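Local coordinates for protein glyoxylate reductase (Paecilomyces sp. J18, PDB 3WNV) that probably reduces glyoxylate to glycolate with a nicotinamide cofactor, as a member of the D-isomer-specific 2-hydroxyacid dehydrogenase family, at residues 48-58 and 75-86; 263-273 and 285-293. One frame throughout, in Å; residues are numbered along the deposited sequence.

How the contacts relate
Contact 1 and contact 2 each pair parallel neighbours, but in separate sheets: the first joins interior strands of the five-stranded sheet, the second adds the outermost strand to the seven-stranded sheet of the NAD-binding domain. Both are partly buried, and contact 1 buries more surface, 950 against 618 Å². Their centres lie 32 Å apart. Both pack apolar side chains along the strands, with one serine-to-carbonyl bond near each start and larger polar clusters toward the C-terminal ends. There, contact 1 gathers arginine, histidine and amide groups, whereas in contact 2 two carboxylates of 263-273 receive backbone N-H groups and a histidine of 285-293. Asn58 and His291 both touch Arg244.

Contact 1: residues 48-58 and 75-86; sequences YDDVIAIYRSN and LPKSVKYICHNG
Arg56 and His84 form a bridged pair where strands 51-57 and 81-85 run parallel, laced by Cys83 N to Ile54 O at 2.8 Å and Arg56 N to Cys83 O at 3.0 Å. The arginine can be followed outward along its chain. Leaving CB, chi1 of 71° sets CG between the backbone N and the carbonyl carbon, in the plane of the His84 ring and at its edge. CD then packs on Ile82, 3.8 Å from its CG2. A bend at chi3 turns the guanidinium back toward the imidazole until the two planes are only 15° apart, with Arg56 NH1 2.9 Å from His84 ND1. NH1 also hydrogen-bonds Asn91 OD1, and the guanidinium makes a cation-pi contact with Phe67. His84 NE2 is bound to Gly88 O, while Asn58 OD1, itself held by Asn91 ND2, meets the ring edge 3.1 Å from His84 CE1.

Further back on the same face Ile54 CD1 and Leu75 CD2 meet tip to tip at 4.0 Å. A polar exception near this end is Ser78 OG, which donates to Val51 O at 3.0 Å. On the face of Tyr55, Cys83 and Asn85, Asn85 ND2 donates to Tyr55 OH at 3.2 Å.

The pair occupies the interior of the five-stranded sheet. Strand 5-9 bonds the other edge of 51-57, strand 103-105 flanks 81-85, and helix 297-317 packs over Tyr55, Cys83 and Asn85.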
loop_
_atom_site.group_PDB
_atom_site.type_symbol
_atom_site.label_atom_id
_atom_site.label_comp_id
_atom_site.label_asym_id
_atom_site.label_seq_id
_atom_site.Cartn_x
_atom_site.Cartn_y
_atom_site.Cartn_z
ATOM N N TYR A 48 18.515 8.861 22.567
ATOM C CA TYR A 48 17.260 9.361 22.038
ATOM C C TYR A 48 16.311 9.821 23.164
ATOM O O TYR A 48 15.116 9.974 22.940
ATOM C CB TYR A 48 16.566 8.269 21.245
ATOM C CG TYR A 48 17.339 7.754 20.059
ATOM C CD1 TYR A 48 18.212 8.579 19.358
ATOM C CD2 TYR A 48 17.156 6.457 19.610
ATOM C CE1 TYR A 48 18.887 8.110 18.223
ATOM C CE2 TYR A 48 17.817 5.980 18.466
ATOM C CZ TYR A 48 18.698 6.820 17.796
ATOM O OH TYR A 48 19.379 6.376 16.672
ATOM N N ASP A 49 16.836 10.043 24.364
ATOM C CA ASP A 49 15.980 10.288 25.530
ATOM C C ASP A 49 15.207 11.620 25.503
ATOM O O ASP A 49 14.286 11.831 26.294
ATOM C CB ASP A 49 16.760 10.070 26.829
ATOM C CG ASP A 49 16.696 8.611 27.298
ATOM O OD1 ASP A 49 16.258 7.721 26.510
ATOM O OD2 ASP A 49 17.063 8.358 28.458
ATOM N N ASP A 50 15.570 12.516 24.590
ATOM C CA ASP A 50 14.816 13.755 24.397
ATOM C C ASP A 50 13.957 13.748 23.134
ATOM O O ASP A 50 13.368 14.766 22.766
ATOM C CB ASP A 50 15.785 14.942 24.328
ATOM C CG ASP A 50 16.441 15.250 25.703
ATOM O OD1 ASP A 50 15.720 15.473 26.726
ATOM O OD2 ASP A 50 17.693 15.233 25.762
ATOM N N VAL A 51 13.873 12.610 22.462
ATOM C CA VAL A 51 13.152 12.568 21.177
ATOM C C VAL A 51 11.648 12.537 21.404
ATOM O O VAL A 51 11.140 11.586 21.994
ATOM C CB VAL A 51 13.552 11.345 20.375
ATOM C CG1 VAL A 51 12.640 11.200 19.124
ATOM C CG2 VAL A 51 15.036 11.440 19.982
ATOM N N ILE A 52 10.933 13.565 20.946
ATOM C CA ILE A 52 9.471 13.632 21.118
ATOM C C ILE A 52 8.745 13.073 19.905
ATOM O O ILE A 52 7.613 12.589 20.007
ATOM C CB ILE A 52 8.986 15.088 21.399
ATOM C CG1 ILE A 52 7.475 15.153 21.659
ATOM C CG2 ILE A 52 9.315 16.010 20.252
ATOM C CD1 ILE A 52 7.016 16.563 22.057
ATOM N N ALA A 53 9.392 13.115 18.744
ATOM C CA ALA A 53 8.722 12.662 17.522
ATOM C C ALA A 53 9.683 11.960 16.590
ATOM O O ALA A 53 10.841 12.335 16.502
ATOM C CB ALA A 53 8.091 13.818 16.814
ATOM N N ILE A 54 9.163 11.009 15.818
ATOM C CA ILE A 54 10.003 10.194 14.953
ATOM C C ILE A 54 9.397 10.227 13.572
ATOM O O ILE A 54 8.189 10.012 13.421
ATOM C CB ILE A 54 10.008 8.727 15.420
ATOM C CG1 ILE A 54 10.873 8.556 16.675
ATOM C CG2 ILE A 54 10.521 7.797 14.290
ATOM C CD1 ILE A 54 10.729 7.120 17.279
ATOM N N TYR A 55 10.218 10.473 12.557
ATOM C CA TYR A 55 9.786 10.320 11.172
ATOM C C TYR A 55 10.250 8.956 10.729
ATOM O O TYR A 55 11.435 8.648 10.877
ATOM C CB TYR A 55 10.520 11.374 10.297
ATOM C CG TYR A 55 10.218 11.276 8.794
ATOM C CD1 TYR A 55 10.644 10.183 8.028
ATOM C CD2 TYR A 55 9.569 12.315 8.140
ATOM C CE1 TYR A 55 10.376 10.099 6.628
ATOM C CE2 TYR A 55 9.289 12.251 6.763
ATOM C CZ TYR A 55 9.690 11.133 6.023
ATOM O OH TYR A 55 9.434 11.104 4.674
ATOM N N ARG A 56 9.357 8.142 10.141
ATOM C CA ARG A 56 9.817 6.890 9.562
ATOM C C ARG A 56 9.031 6.628 8.308
ATOM O O ARG A 56 8.034 7.312 8.023
ATOM C CB ARG A 56 9.650 5.721 10.555
ATOM C CG ARG A 56 8.199 5.312 10.803
ATOM C CD ARG A 56 8.129 4.088 11.714
ATOM N NE ARG A 56 8.746 2.885 11.098
ATOM C CZ ARG A 56 8.089 2.020 10.310
ATOM N NH1 ARG A 56 6.810 2.217 9.990
ATOM N NH2 ARG A 56 8.714 0.935 9.842
ATOM N N SER A 57 9.435 5.603 7.564
ATOM C CA SER A 57 8.710 5.239 6.336
ATOM C C SER A 57 8.572 3.725 6.139
ATOM O O SER A 57 9.247 2.940 6.821
ATOM C CB SER A 57 9.430 5.813 5.135
ATOM O OG SER A 57 10.749 5.269 5.048
ATOM N N ASN A 58 7.749 3.310 5.174
ATOM C CA ASN A 58 7.692 1.880 4.852
ATOM C C ASN A 58 9.058 1.371 4.414
ATOM O O ASN A 58 9.510 0.317 4.858
ATOM C CB ASN A 58 6.621 1.599 3.795
ATOM C CG ASN A 58 5.220 1.515 4.395
ATOM O OD1 ASN A 58 5.017 1.018 5.522
ATOM N ND2 ASN A 58 4.238 1.996 3.646
ATOM N N LEU A 75 11.363 1.983 22.844
ATOM C CA LEU A 75 11.444 3.443 22.605
ATOM C C LEU A 75 11.503 4.217 23.927
ATOM O O LEU A 75 10.936 3.792 24.925
ATOM C CB LEU A 75 10.253 3.921 21.771
ATOM C CG LEU A 75 10.183 3.450 20.319
ATOM C CD1 LEU A 75 8.901 3.927 19.643
ATOM C CD2 LEU A 75 11.446 3.881 19.515
ATOM N N PRO A 76 12.228 5.343 23.955
ATOM C CA PRO A 76 12.288 6.136 25.180
ATOM C C PRO A 76 10.914 6.712 25.503
ATOM O O PRO A 76 10.086 6.971 24.606
ATOM C CB PRO A 76 13.261 7.278 24.841
ATOM C CG PRO A 76 13.868 6.949 23.531
ATOM C CD PRO A 76 13.016 5.912 22.854
ATOM N N LYS A 77 10.687 6.899 26.793
ATOM C CA LYS A 77 9.423 7.420 27.293
ATOM C C LYS A 77 9.069 8.797 26.711
ATOM O O LYS A 77 7.884 9.187 26.671
ATOM C CB LYS A 77 9.501 7.451 28.817
ATOM C CG LYS A 77 8.225 7.694 29.575
ATOM C CD LYS A 77 8.523 7.689 31.103
ATOM C CE LYS A 77 7.249 7.858 31.940
ATOM N NZ LYS A 77 6.400 6.652 31.805
ATOM N N SER A 78 10.087 9.550 26.273
ATOM C CA SER A 78 9.849 10.854 25.659
ATOM C C SER A 78 8.999 10.817 24.371
ATOM O O SER A 78 8.356 11.806 24.021
ATOM C CB SER A 78 11.193 11.509 25.343
ATOM O OG SER A 78 12.029 10.585 24.632
ATOM N N VAL A 79 9.034 9.714 23.640
ATOM C CA VAL A 79 8.395 9.668 22.311
ATOM C C VAL A 79 6.884 9.811 22.405
ATOM O O VAL A 79 6.218 9.058 23.128
ATOM C CB VAL A 79 8.707 8.382 21.588
ATOM C CG1 VAL A 79 7.989 8.336 20.202
ATOM C CG2 VAL A 79 10.220 8.207 21.443
ATOM N N LYS A 80 6.346 10.816 21.719
ATOM C CA LYS A 80 4.906 11.058 21.754
ATOM C C LYS A 80 4.235 10.898 20.413
ATOM O O LYS A 80 3.029 10.783 20.362
ATOM C CB LYS A 80 4.570 12.400 22.410
ATOM C CG LYS A 80 5.079 12.457 23.848
ATOM C CD LYS A 80 4.160 13.231 24.789
ATOM C CE LYS A 80 3.870 14.642 24.289
ATOM N NZ LYS A 80 3.481 15.568 25.408
ATOM N N TYR A 81 5.026 10.896 19.339
ATOM C CA TYR A 81 4.522 10.888 17.968
ATOM C C TYR A 81 5.401 10.018 17.088
ATOM O O TYR A 81 6.637 10.040 17.193
ATOM C CB TYR A 81 4.509 12.295 17.370
ATOM C CG TYR A 81 3.673 13.243 18.156
ATOM C CD1 TYR A 81 2.288 13.290 17.986
ATOM C CD2 TYR A 81 4.251 14.063 19.106
ATOM C CE1 TYR A 81 1.511 14.149 18.766
ATOM C CE2 TYR A 81 3.483 14.932 19.868
ATOM C CZ TYR A 81 2.114 14.962 19.687
ATOM O OH TYR A 81 1.361 15.814 20.450
ATOM N N ILE A 82 4.776 9.283 16.181
ATOM C CA ILE A 82 5.502 8.647 15.105
ATOM C C ILE A 82 4.772 9.029 13.862
ATOM O O ILE A 82 3.571 8.750 13.712
ATOM C CB ILE A 82 5.488 7.121 15.209
ATOM C CG1 ILE A 82 6.263 6.689 16.434
ATOM C CG2 ILE A 82 6.135 6.465 13.948
ATOM C CD1 ILE A 82 5.994 5.191 16.743
ATOM N N CYS A 83 5.478 9.710 12.977
ATOM C CA CYS A 83 4.899 10.192 11.746
ATOM C C CYS A 83 5.439 9.346 10.622
ATOM O O CYS A 83 6.622 9.381 10.301
ATOM C CB CYS A 83 5.216 11.686 11.576
ATOM S SG CYS A 83 4.491 12.684 12.959
ATOM N N HIS A 84 4.547 8.546 10.034
ATOM C CA HIS A 84 4.886 7.495 9.103
ATOM C C HIS A 84 4.589 7.867 7.650
ATOM O O HIS A 84 3.510 8.383 7.321
ATOM C CB HIS A 84 4.064 6.235 9.499
ATOM C CG HIS A 84 4.187 5.086 8.526
ATOM N ND1 HIS A 84 5.274 4.232 8.508
ATOM C CD2 HIS A 84 3.360 4.675 7.537
ATOM C CE1 HIS A 84 5.079 3.310 7.565
ATOM N NE2 HIS A 84 3.937 3.573 6.953
ATOM N N ASN A 85 5.560 7.608 6.785
ATOM C CA ASN A 85 5.421 7.847 5.355
ATOM C C ASN A 85 4.859 6.581 4.730
ATOM O O ASN A 85 5.542 5.552 4.590
ATOM C CB ASN A 85 6.765 8.228 4.751
ATOM C CG ASN A 85 6.644 8.574 3.290
ATOM O OD1 ASN A 85 5.707 8.137 2.631
ATOM N ND2 ASN A 85 7.575 9.353 2.776
ATOM N N GLY A 86 3.592 6.653 4.365
ATOM C CA GLY A 86 2.942 5.494 3.734
ATOM C C GLY A 86 1.457 5.485 4.032
ATOM O O GLY A 86 1.055 5.922 5.095
#

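Contact 2: residues 263-273 and 285-293; sequences ASVGLDVYENE and RAMLLPHIG
Two torsions bring Asp268 and Glu273 onto the turn at His291. Asp268 CG stands opposite its own backbone N (chi1 -165°), which aims the carboxylate at the backbone N-H groups of Ile292 and Gly293. Glu273 CG lies between N and the carbonyl carbon (chi1 71°), and the extended chain beyond it delivers OE2 to the imidazole.

Asp268 then uses both oxygens: OD1 accepts from Ile292 N at 2.8 Å and OD2 from Gly293 N at 2.9 Å, each on its syn side. This two-pronged grip ties the end of 285-293 to the residue just past strand 262-267. Glu273 OE2 offers its syn lone pair to His291 ND1 at 2.6 Å, and the carboxylate stands 87° from the ring plane. OE1 accepts from Tyr270 N on its anti lone pair, so both oxygens of the carboxylate are held. Val269 CG1 sits over one face of the imidazole, 3.5 Å from its centroid, a CH-pi contact nearly along the ring normal. Enzymes of this family use an arginine, a glutamate and a histidine in catalysis; His291 with Glu273, and Arg244 beside it, are consistent with that trio.

Tyr270 OH donates to Leu289 O at 2.8 Å, with that oxygen at the ring edge. Earlier in the pairing, three backbone bonds knit 265-267 to 287-289, and Leu267 CB lies alongside Leu288 CD2 at 3.9 Å. Ser264 OG donates to Arg285 O at 2.6 Å.

Strand 287-288 ends the seven-stranded sheet as the last strand of a beta-alpha-beta unit. Strand 237-241 bonds the far side of 262-267, helix 278-281 packs on Val265, Leu267 and Leu288, and helix 112-127 lies against Asp268, Met287 and Leu289.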
loop_
_atom_site.group_PDB
_atom_site.type_symbol
_atom_site.label_atom_id
_atom_site.label_comp_id
_atom_site.label_asym_id
_atom_site.label_seq_id
_atom_site.Cartn_x
_atom_site.Cartn_y
_atom_site.Cartn_z
ATOM N N ALA A 263 -7.877 -15.874 -15.602
ATOM C CA ALA A 263 -7.330 -15.687 -16.933
ATOM C C ALA A 263 -5.971 -14.962 -16.864
ATOM O O ALA A 263 -5.004 -15.302 -17.572
ATOM C CB ALA A 263 -8.317 -14.921 -17.802
ATOM N N SER A 264 -5.888 -13.956 -16.000
ATOM C CA SER A 264 -4.682 -13.154 -15.896
ATOM C C SER A 264 -4.708 -12.401 -14.587
ATOM O O SER A 264 -5.748 -12.329 -13.931
ATOM C CB SER A 264 -4.555 -12.171 -17.054
ATOM O OG SER A 264 -3.273 -11.529 -16.986
ATOM N N VAL A 265 -3.565 -11.855 -14.204
ATOM C CA VAL A 265 -3.501 -10.974 -13.050
ATOM C C VAL A 265 -2.679 -9.750 -13.402
ATOM O O VAL A 265 -1.818 -9.793 -14.269
ATOM C CB VAL A 265 -2.903 -11.603 -11.790
ATOM C CG1 VAL A 265 -3.785 -12.771 -11.265
ATOM C CG2 VAL A 265 -1.450 -12.099 -12.071
ATOM N N GLY A 266 -2.974 -8.667 -12.699
ATOM C CA GLY A 266 -2.245 -7.412 -12.833
ATOM C C GLY A 266 -1.789 -7.045 -11.429
ATOM O O GLY A 266 -2.568 -6.482 -10.654
ATOM N N LEU A 267 -0.533 -7.340 -11.105
ATOM C CA LEU A 267 -0.056 -7.186 -9.719
ATOM C C LEU A 267 1.056 -6.172 -9.580
ATOM O O LEU A 267 1.936 -6.123 -10.424
ATOM C CB LEU A 267 0.476 -8.534 -9.202
ATOM C CG LEU A 267 -0.545 -9.685 -9.314
ATOM C CD1 LEU A 267 0.108 -10.958 -8.794
ATOM C CD2 LEU A 267 -1.848 -9.399 -8.538
ATOM N N ASP A 268 1.068 -5.454 -8.448
ATOM C CA ASP A 268 2.141 -4.538 -8.112
ATOM C C ASP A 268 2.698 -5.003 -6.795
ATOM O O ASP A 268 3.726 -4.528 -6.352
ATOM C CB ASP A 268 1.575 -3.137 -7.955
ATOM C CG ASP A 268 2.659 -2.050 -7.958
ATOM O OD1 ASP A 268 3.617 -2.148 -8.775
ATOM O OD2 ASP A 268 2.523 -1.106 -7.147
ATOM N N VAL A 269 2.049 -5.979 -6.188
ATOM C CA VAL A 269 2.456 -6.422 -4.836
ATOM C C VAL A 269 2.382 -7.930 -4.675
ATOM O O VAL A 269 1.636 -8.595 -5.397
ATOM C CB VAL A 269 1.592 -5.738 -3.729
ATOM C CG1 VAL A 269 1.848 -4.251 -3.720
ATOM C CG2 VAL A 269 0.090 -6.054 -3.925
ATOM N N TYR A 270 3.143 -8.473 -3.720
ATOM C CA TYR A 270 3.336 -9.919 -3.600
ATOM C C TYR A 270 3.447 -10.352 -2.152
ATOM O O TYR A 270 3.923 -9.593 -1.288
ATOM C CB TYR A 270 4.602 -10.386 -4.367
ATOM C CG TYR A 270 4.568 -9.827 -5.763
ATOM C CD1 TYR A 270 3.858 -10.473 -6.768
ATOM C CD2 TYR A 270 5.155 -8.599 -6.030
ATOM C CE1 TYR A 270 3.785 -9.935 -8.049
ATOM C CE2 TYR A 270 5.078 -8.046 -7.290
ATOM C CZ TYR A 270 4.379 -8.709 -8.283
ATOM O OH TYR A 270 4.319 -8.131 -9.532
ATOM N N GLU A 271 3.063 -11.588 -1.897
ATOM C CA GLU A 271 2.998 -12.066 -0.518
ATOM C C GLU A 271 4.329 -12.038 0.231
ATOM O O GLU A 271 4.330 -11.769 1.425
ATOM C CB GLU A 271 2.391 -13.470 -0.470
ATOM C CG GLU A 271 2.242 -14.012 0.946
ATOM C CD GLU A 271 1.437 -15.297 0.995
ATOM O OE1 GLU A 271 1.049 -15.780 -0.086
ATOM O OE2 GLU A 271 1.206 -15.830 2.112
ATOM N N ASN A 272 5.442 -12.327 -0.450
ATOM C CA ASN A 272 6.752 -12.306 0.189
ATOM C C ASN A 272 7.738 -11.411 -0.522
ATOM O O ASN A 272 8.906 -11.772 -0.723
ATOM C CB ASN A 272 7.292 -13.724 0.278
ATOM C CG ASN A 272 6.445 -14.584 1.199
ATOM O OD1 ASN A 272 6.419 -14.352 2.408
ATOM N ND2 ASN A 272 5.742 -15.562 0.641
ATOM N N GLU A 273 7.274 -10.227 -0.907
ATOM C CA GLU A 273 8.093 -9.364 -1.749
ATOM C C GLU A 273 9.357 -8.983 -0.970
ATOM O O GLU A 273 9.317 -8.805 0.237
ATOM C CB GLU A 273 7.277 -8.172 -2.310
ATOM C CG GLU A 273 6.889 -7.114 -1.330
ATOM C CD GLU A 273 6.069 -5.997 -1.973
ATOM O OE1 GLU A 273 4.943 -6.279 -2.491
ATOM O OE2 GLU A 273 6.524 -4.835 -1.920
ATOM N N ARG A 285 1.435 -14.591 -19.281
ATOM C CA ARG A 285 0.067 -14.038 -19.359
ATOM C C ARG A 285 -0.274 -13.105 -18.208
ATOM O O ARG A 285 -1.245 -12.344 -18.300
ATOM C CB ARG A 285 -0.992 -15.150 -19.400
ATOM C CG ARG A 285 -0.737 -16.189 -20.477
ATOM C CD ARG A 285 -1.840 -17.242 -20.486
ATOM N NE ARG A 285 -1.692 -18.107 -21.651
ATOM C CZ ARG A 285 -2.674 -18.793 -22.239
ATOM N NH1 ARG A 285 -3.922 -18.724 -21.778
ATOM N NH2 ARG A 285 -2.398 -19.556 -23.297
ATOM N N ALA A 286 0.531 -13.136 -17.143
ATOM C CA ALA A 286 0.411 -12.194 -16.024
ATOM C C ALA A 286 1.034 -10.833 -16.358
ATOM O O ALA A 286 1.935 -10.739 -17.186
ATOM C CB ALA A 286 1.076 -12.772 -14.781
ATOM N N MET A 287 0.541 -9.775 -15.721
ATOM C CA MET A 287 1.149 -8.449 -15.879
ATOM C C MET A 287 1.678 -8.037 -14.522
ATOM O O MET A 287 0.886 -7.888 -13.586
ATOM C CB MET A 287 0.108 -7.453 -16.370
ATOM C CG MET A 287 0.716 -6.072 -16.598
ATOM S SD MET A 287 1.767 -6.010 -18.090
ATOM C CE MET A 287 2.591 -4.419 -17.950
ATOM N N LEU A 288 3.001 -7.898 -14.405
ATOM C CA LEU A 288 3.646 -7.809 -13.076
ATOM C C LEU A 288 4.562 -6.604 -12.997
ATOM O O LEU A 288 5.419 -6.395 -13.895
ATOM C CB LEU A 288 4.496 -9.050 -12.828
ATOM C CG LEU A 288 3.767 -10.393 -12.879
ATOM C CD1 LEU A 288 4.689 -11.546 -12.548
ATOM C CD2 LEU A 288 2.557 -10.407 -11.904
ATOM N N LEU A 289 4.418 -5.834 -11.917
ATOM C CA LEU A 289 5.336 -4.729 -11.591
ATOM C C LEU A 289 5.920 -4.922 -10.188
ATOM O O LEU A 289 5.298 -5.548 -9.317
ATOM C CB LEU A 289 4.590 -3.378 -11.662
ATOM C CG LEU A 289 4.149 -2.971 -13.088
ATOM C CD1 LEU A 289 3.259 -1.728 -12.995
ATOM C CD2 LEU A 289 5.373 -2.671 -13.962
ATOM N N PRO A 290 7.128 -4.380 -9.952
ATOM C CA PRO A 290 7.765 -4.553 -8.623
ATOM C C PRO A 290 7.437 -3.438 -7.641
ATOM O O PRO A 290 8.320 -2.660 -7.206
ATOM C CB PRO A 290 9.254 -4.559 -8.949
ATOM C CG PRO A 290 9.357 -3.610 -10.197
ATOM C CD PRO A 290 8.068 -3.899 -10.987
ATOM N N HIS A 291 6.152 -3.337 -7.336
ATOM C CA HIS A 291 5.644 -2.366 -6.369
ATOM C C HIS A 291 6.091 -0.950 -6.659
ATOM O O HIS A 291 6.728 -0.314 -5.796
ATOM C CB HIS A 291 6.040 -2.788 -4.927
ATOM C CG HIS A 291 5.100 -2.304 -3.886
ATOM N ND1 HIS A 291 5.083 -2.807 -2.599
ATOM C CD2 HIS A 291 4.093 -1.384 -3.930
ATOM C CE1 HIS A 291 4.143 -2.200 -1.898
ATOM N NE2 HIS A 291 3.522 -1.336 -2.689
ATOM N N ILE A 292 5.670 -0.447 -7.833
ATOM C CA ILE A 292 6.041 0.888 -8.272
ATOM C C ILE A 292 4.920 1.915 -8.090
ATOM O O ILE A 292 5.084 3.067 -8.507
ATOM C CB ILE A 292 6.508 0.934 -9.744
ATOM C CG1 ILE A 292 5.344 0.725 -10.739
ATOM C CG2 ILE A 292 7.708 -0.048 -9.983
ATOM C CD1 ILE A 292 5.789 1.035 -12.187
ATOM N N GLY A 293 3.821 1.495 -7.495
ATOM C CA GLY A 293 2.614 2.327 -7.340
ATOM C C GLY A 293 2.873 3.812 -7.131
ATOM O O GLY A 293 2.512 4.657 -7.935
HETATM O O HOH W 1 -5.669 -16.571 -19.959
#